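Uncharacterized protein (Leptospirillum rubarum, PDB 3OMD) is of unknown function but folds as a single all-helical chain that belongs to the DUF5069 family. Local coordinates at residues R28-D31 / K32-H36; Q74-D77 / M78-W81. All blocks are in the same frame, centred on the assembly; numbering follows the deposited sequence.

Interaction 1: R28-D31 / K32-H36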
loop_
_atom_site.group_PDB
_atom_site.type_symbol
_atom_site.label_atom_id
_atom_site.label_comp_id
_atom_site.label_asym_id
_atom_site.label_seq_id
_atom_site.Cartn_x
_atom_site.Cartn_y
_atom_site.Cartn_z
ATOM N N ARG A 28 3.387 -3.014 -0.880
ATOM C CA ARG A 28 2.152 -3.324 -0.184
ATOM C C ARG A 28 1.057 -3.741 -1.181
ATOM O O ARG A 28 0.325 -4.719 -0.956
ATOM C CB ARG A 28 1.706 -2.080 0.599
ATOM C CG ARG A 28 0.432 -2.311 1.447
ATOM C CD ARG A 28 0.244 -1.124 2.348
ATOM N NE ARG A 28 -0.843 -1.347 3.305
ATOM C CZ ARG A 28 -0.702 -1.998 4.458
ATOM N NH1 ARG A 28 0.489 -2.451 4.843
ATOM N NH2 ARG A 28 -1.768 -2.155 5.255
ATOM N N VAL A 29 0.928 -2.989 -2.271
ATOM C CA VAL A 29 -0.103 -3.325 -3.244
ATOM C C VAL A 29 0.249 -4.531 -4.103
ATOM O O VAL A 29 -0.669 -5.204 -4.577
ATOM C CB VAL A 29 -0.521 -2.068 -4.067
ATOM C CG1 VAL A 29 0.514 -1.696 -5.146
ATOM C CG2 VAL A 29 -1.883 -2.279 -4.690
ATOM N N ILE A 30 1.540 -4.789 -4.339
ATOM C CA ILE A 30 1.898 -6.117 -4.876
ATOM C C ILE A 30 1.301 -7.229 -4.012
ATOM O O ILE A 30 0.661 -8.165 -4.517
ATOM C CB ILE A 30 3.424 -6.252 -5.020
ATOM C CG1 ILE A 30 3.905 -5.349 -6.177
ATOM C CG2 ILE A 30 3.850 -7.738 -5.278
ATOM C CD1 ILE A 30 5.484 -5.198 -6.154
ATOM N N ASP A 31 1.504 -7.113 -2.704
ATOM C CA ASP A 31 1.031 -8.171 -1.803
ATOM C C ASP A 31 -0.483 -8.274 -1.842
ATOM O O ASP A 31 -1.033 -9.372 -1.877
ATOM C CB ASP A 31 1.485 -7.877 -0.381
ATOM C CG ASP A 31 2.988 -8.002 -0.202
ATOM O OD1 ASP A 31 3.695 -8.567 -1.079
ATOM O OD2 ASP A 31 3.508 -7.515 0.839
ATOM N N LYS A 32 -1.146 -7.121 -1.836
ATOM C CA LYS A 32 -2.615 -7.126 -1.864
ATOM C C LYS A 32 -3.126 -7.669 -3.202
ATOM O O LYS A 32 -4.140 -8.387 -3.221
ATOM C CB LYS A 32 -3.185 -5.712 -1.631
ATOM C CG LYS A 32 -2.915 -5.237 -0.171
ATOM C CD LYS A 32 -3.224 -3.750 0.062
ATOM C CE LYS A 32 -4.664 -3.509 -0.170
ATOM N NZ LYS A 32 -4.936 -1.995 -0.111
ATOM N N ALA A 33 -2.441 -7.351 -4.309
ATOM C CA ALA A 33 -2.832 -7.901 -5.594
ATOM C C ALA A 33 -2.720 -9.409 -5.607
ATOM O O ALA A 33 -3.580 -10.106 -6.135
ATOM C CB ALA A 33 -1.998 -7.296 -6.708
ATOM N N ARG A 34 -1.648 -9.930 -5.024
ATOM C CA ARG A 34 -1.524 -11.390 -4.967
ATOM C C ARG A 34 -2.638 -12.027 -4.162
ATOM O O ARG A 34 -3.182 -13.078 -4.582
ATOM C CB ARG A 34 -0.156 -11.786 -4.432
ATOM C CG ARG A 34 0.986 -11.344 -5.370
ATOM C CD ARG A 34 2.355 -11.969 -4.971
ATOM N NE ARG A 34 3.516 -11.306 -5.556
ATOM C CZ ARG A 34 3.879 -11.324 -6.839
ATOM N NH1 ARG A 34 3.221 -12.046 -7.756
ATOM N NH2 ARG A 34 4.946 -10.607 -7.190
ATOM N N ALA A 35 -2.982 -11.420 -3.023
ATOM C CA ALA A 35 -4.092 -11.949 -2.231
ATOM C C ALA A 35 -5.438 -11.802 -2.970
ATOM O O ALA A 35 -6.311 -12.692 -2.884
ATOM C CB ALA A 35 -4.116 -11.249 -0.880
ATOM N N HIS A 36 -5.606 -10.694 -3.684
ATOM C CA HIS A 36 -6.800 -10.496 -4.489
ATOM C C HIS A 36 -6.993 -11.607 -5.538
ATOM O O HIS A 36 -8.108 -12.168 -5.641
ATOM C CB HIS A 36 -6.694 -9.134 -5.137
ATOM C CG HIS A 36 -7.672 -8.911 -6.241
ATOM N ND1 HIS A 36 -8.999 -8.626 -6.008
ATOM C CD2 HIS A 36 -7.505 -8.887 -7.587
ATOM C CE1 HIS A 36 -9.611 -8.442 -7.167
ATOM N NE2 HIS A 36 -8.727 -8.584 -8.138
HETATM O O HOH W 1 -3.528 -0.118 2.031
HETATM O O HOH W 2 4.626 -10.208 -3.021
#

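Interaction 2: Q74-D77 / M78-W81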
loop_
_atom_site.group_PDB
_atom_site.type_symbol
_atom_site.label_atom_id
_atom_site.label_comp_id
_atom_site.label_asym_id
_atom_site.label_seq_id
_atom_site.Cartn_x
_atom_site.Cartn_y
_atom_site.Cartn_z
ATOM N N GLN A 74 8.636 -12.021 -8.584
ATOM C CA GLN A 74 9.633 -11.255 -7.884
ATOM C C GLN A 74 9.334 -9.757 -7.997
ATOM O O GLN A 74 8.895 -9.269 -9.038
ATOM C CB GLN A 74 11.003 -11.539 -8.466
ATOM C CG GLN A 74 11.382 -13.032 -8.548
ATOM C CD GLN A 74 11.153 -13.808 -7.237
ATOM O OE1 GLN A 74 10.762 -14.993 -7.262
ATOM N NE2 GLN A 74 11.394 -13.158 -6.093
ATOM N N ASP A 75 9.646 -9.042 -6.929
ATOM C CA ASP A 75 9.484 -7.575 -6.882
ATOM C C ASP A 75 10.142 -6.897 -8.094
ATOM O O ASP A 75 9.587 -5.947 -8.623
ATOM C CB ASP A 75 10.127 -7.010 -5.601
ATOM C CG ASP A 75 9.242 -7.121 -4.387
ATOM O OD1 ASP A 75 8.070 -7.553 -4.467
ATOM O OD2 ASP A 75 9.746 -6.749 -3.314
ATOM N N GLN A 76 11.353 -7.321 -8.468
ATOM C CA GLN A 76 12.024 -6.638 -9.558
ATOM C C GLN A 76 11.211 -6.766 -10.834
ATOM O O GLN A 76 11.190 -5.842 -11.657
ATOM C CB GLN A 76 13.458 -7.132 -9.750
ATOM C CG GLN A 76 14.443 -6.488 -8.732
ATOM C CD GLN A 76 14.660 -4.975 -8.948
ATOM O OE1 GLN A 76 14.959 -4.531 -10.060
ATOM N NE2 GLN A 76 14.513 -4.200 -7.892
ATOM N N ASP A 77 10.519 -7.900 -10.995
ATOM C CA ASP A 77 9.753 -8.073 -12.192
ATOM C C ASP A 77 8.488 -7.235 -12.183
ATOM O O ASP A 77 8.111 -6.653 -13.217
ATOM C CB ASP A 77 9.538 -9.552 -12.451
ATOM C CG ASP A 77 10.891 -10.216 -12.862
ATOM O OD1 ASP A 77 11.567 -9.658 -13.761
ATOM O OD2 ASP A 77 11.332 -11.159 -12.228
HETATM N N MSE A 78 7.857 -7.111 -11.019
HETATM C CA MSE A 78 6.709 -6.234 -10.963
HETATM C C MSE A 78 7.120 -4.760 -11.133
HETATM O O MSE A 78 6.430 -3.975 -11.763
HETATM C CB MSE A 78 5.954 -6.430 -9.647
HETATM C CG MSE A 78 5.094 -7.570 -9.610
HETATM SE SE MSE A 78 3.790 -7.405 -11.193
HETATM C CE MSE A 78 3.030 -5.601 -10.948
ATOM N N LEU A 79 8.269 -4.390 -10.573
ATOM C CA LEU A 79 8.765 -3.019 -10.735
ATOM C C LEU A 79 9.025 -2.724 -12.215
ATOM O O LEU A 79 8.666 -1.636 -12.714
ATOM C CB LEU A 79 10.037 -2.796 -9.897
ATOM C CG LEU A 79 10.722 -1.412 -10.060
ATOM C CD1 LEU A 79 9.755 -0.303 -9.619
ATOM C CD2 LEU A 79 11.990 -1.365 -9.268
ATOM N N ALA A 80 9.629 -3.684 -12.934
ATOM C CA ALA A 80 9.907 -3.468 -14.356
ATOM C C ALA A 80 8.580 -3.304 -15.114
ATOM O O ALA A 80 8.484 -2.480 -16.045
ATOM C CB ALA A 80 10.753 -4.594 -14.931
ATOM N N TRP A 81 7.548 -4.054 -14.725
ATOM C CA TRP A 81 6.252 -3.899 -15.391
ATOM C C TRP A 81 5.677 -2.488 -15.146
ATOM O O TRP A 81 5.228 -1.800 -16.076
ATOM C CB TRP A 81 5.258 -4.986 -14.900
ATOM C CG TRP A 81 3.972 -4.959 -15.669
ATOM C CD1 TRP A 81 3.688 -5.626 -16.832
ATOM C CD2 TRP A 81 2.776 -4.246 -15.307
ATOM N NE1 TRP A 81 2.392 -5.351 -17.231
ATOM C CE2 TRP A 81 1.810 -4.511 -16.314
ATOM C CE3 TRP A 81 2.438 -3.400 -14.240
ATOM C CZ2 TRP A 81 0.521 -3.973 -16.285
ATOM C CZ3 TRP A 81 1.124 -2.815 -14.224
ATOM C CH2 TRP A 81 0.193 -3.141 -15.239
#

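Interaction 1: R28-D31 / K32-H36
Ile30 and Arg34, one helical turn apart, lie alongside each other and point the same way. Arg34 CB starts 3.6 Å from Asp31 O. CG follows on the side of its own backbone N, anti to the carbonyl carbon (chi1 -64°), which sets it 3.3 Å from Ile30 O, the oxygen that also accepts the i to i+4 bond from Arg34 N. Beyond CG the chain runs extended through CD to NE, and there it meets the branch methyl of Ile30: CG2 stands 3.6 Å from both NE and NH2, coming at the guanidinium obliquely. Arg34 NE donates in plane to a water O at 3.0 Å. That water O donates in turn to Asp31 OD1 at 2.7 Å, so the opposite charges are joined through water rather than directly. At the tip, NH1 reaches Val69 O and Tyr2 OH, and NH2 reaches Arg72 O. An arginine suits this buried place because its aliphatic stem packs while its N-H groups satisfy carbonyls; an alanine here would probably leave Val69 O and Arg72 O without these donors and the water bridge broken. On another side of the helix, Arg28 NE and Lys32 NZ each donate to a second water O, both at 3.2 Å. These like charges are probably offset by salt bridges to Glu141 and Asp51, and Lys32 NZ also bonds the cysteinesulfonic acid at position 48; Asp31 pairs with Arg14. Successive i to i+4 bonds, from Lys32 N to Arg28 O through His36 N to Lys32 O, mark a regular alpha-helix, buried in an all-helical fold.

Interaction 2: Q74-D77 / M78-W81
Gln74 O accepts from Met78 N at 3.1 Å, the donor lying in the carbonyl plane, and this bond opens a run of backbone hydrogen bonds. Leu79 N to Asp75 O is shorter, at 2.8 Å, and nearly straight in line with the carbonyl; Ala80 N to Gln76 O and Trp81 N to Asp77 O follow, their donors tilted 30° and 27° from the carbonyl planes. These are the first two turns of helix 75-85, with Gln74 at the N-cap position and the acidic Asp75 and Asp77 just after it, where negative charge probably interacts favourably with the helix dipole. Asp75 also forms a salt bridge with Arg14. Van der Waals contacts between side chains here are few. Gln76 and Leu79 run side by side, NE2 of Gln76 lying 4.0 Å from CD2 of Leu79; Gln76 bends at chi2 (-68°), bringing its amide beside the leucine methyl. Leu79 CB lies 3.4 Å from Asp75 O, while Ala80 CB lies near Gln76 O, a short side chain on the exposed flank of the helix. Selenomethionine Met78, flexible and bent at both chi2 and chi3, leads away to pack on Phe65 and Val69, and the Trp81 side chain touches Phe65 and Ala68 of the same helix 62-69.

In the fold
Both interactions are single-helix segments held by i to i+4 backbone bonds, but they differ in burial. Interaction 1 belongs to helix 26-38 and is buried, and its charged groups meet carbonyls, waters and oppositely charged residues elsewhere in the chain, as burial of charge generally requires; interaction 2 begins helix 75-85 farther from the chain centre, where exposed polar residues lie on one side and Met78 and Leu79 are buried. The two helices meet directly: Ile30 CD1 lies 3.7 Å from Met78 CB, and Arg34 NH2 lies 3.9 Å from Met78 CG. Arg14 ties them further, pairing with Asp31 of the first and Asp75 of the second. Phe65 of helix 62-69 packs on both.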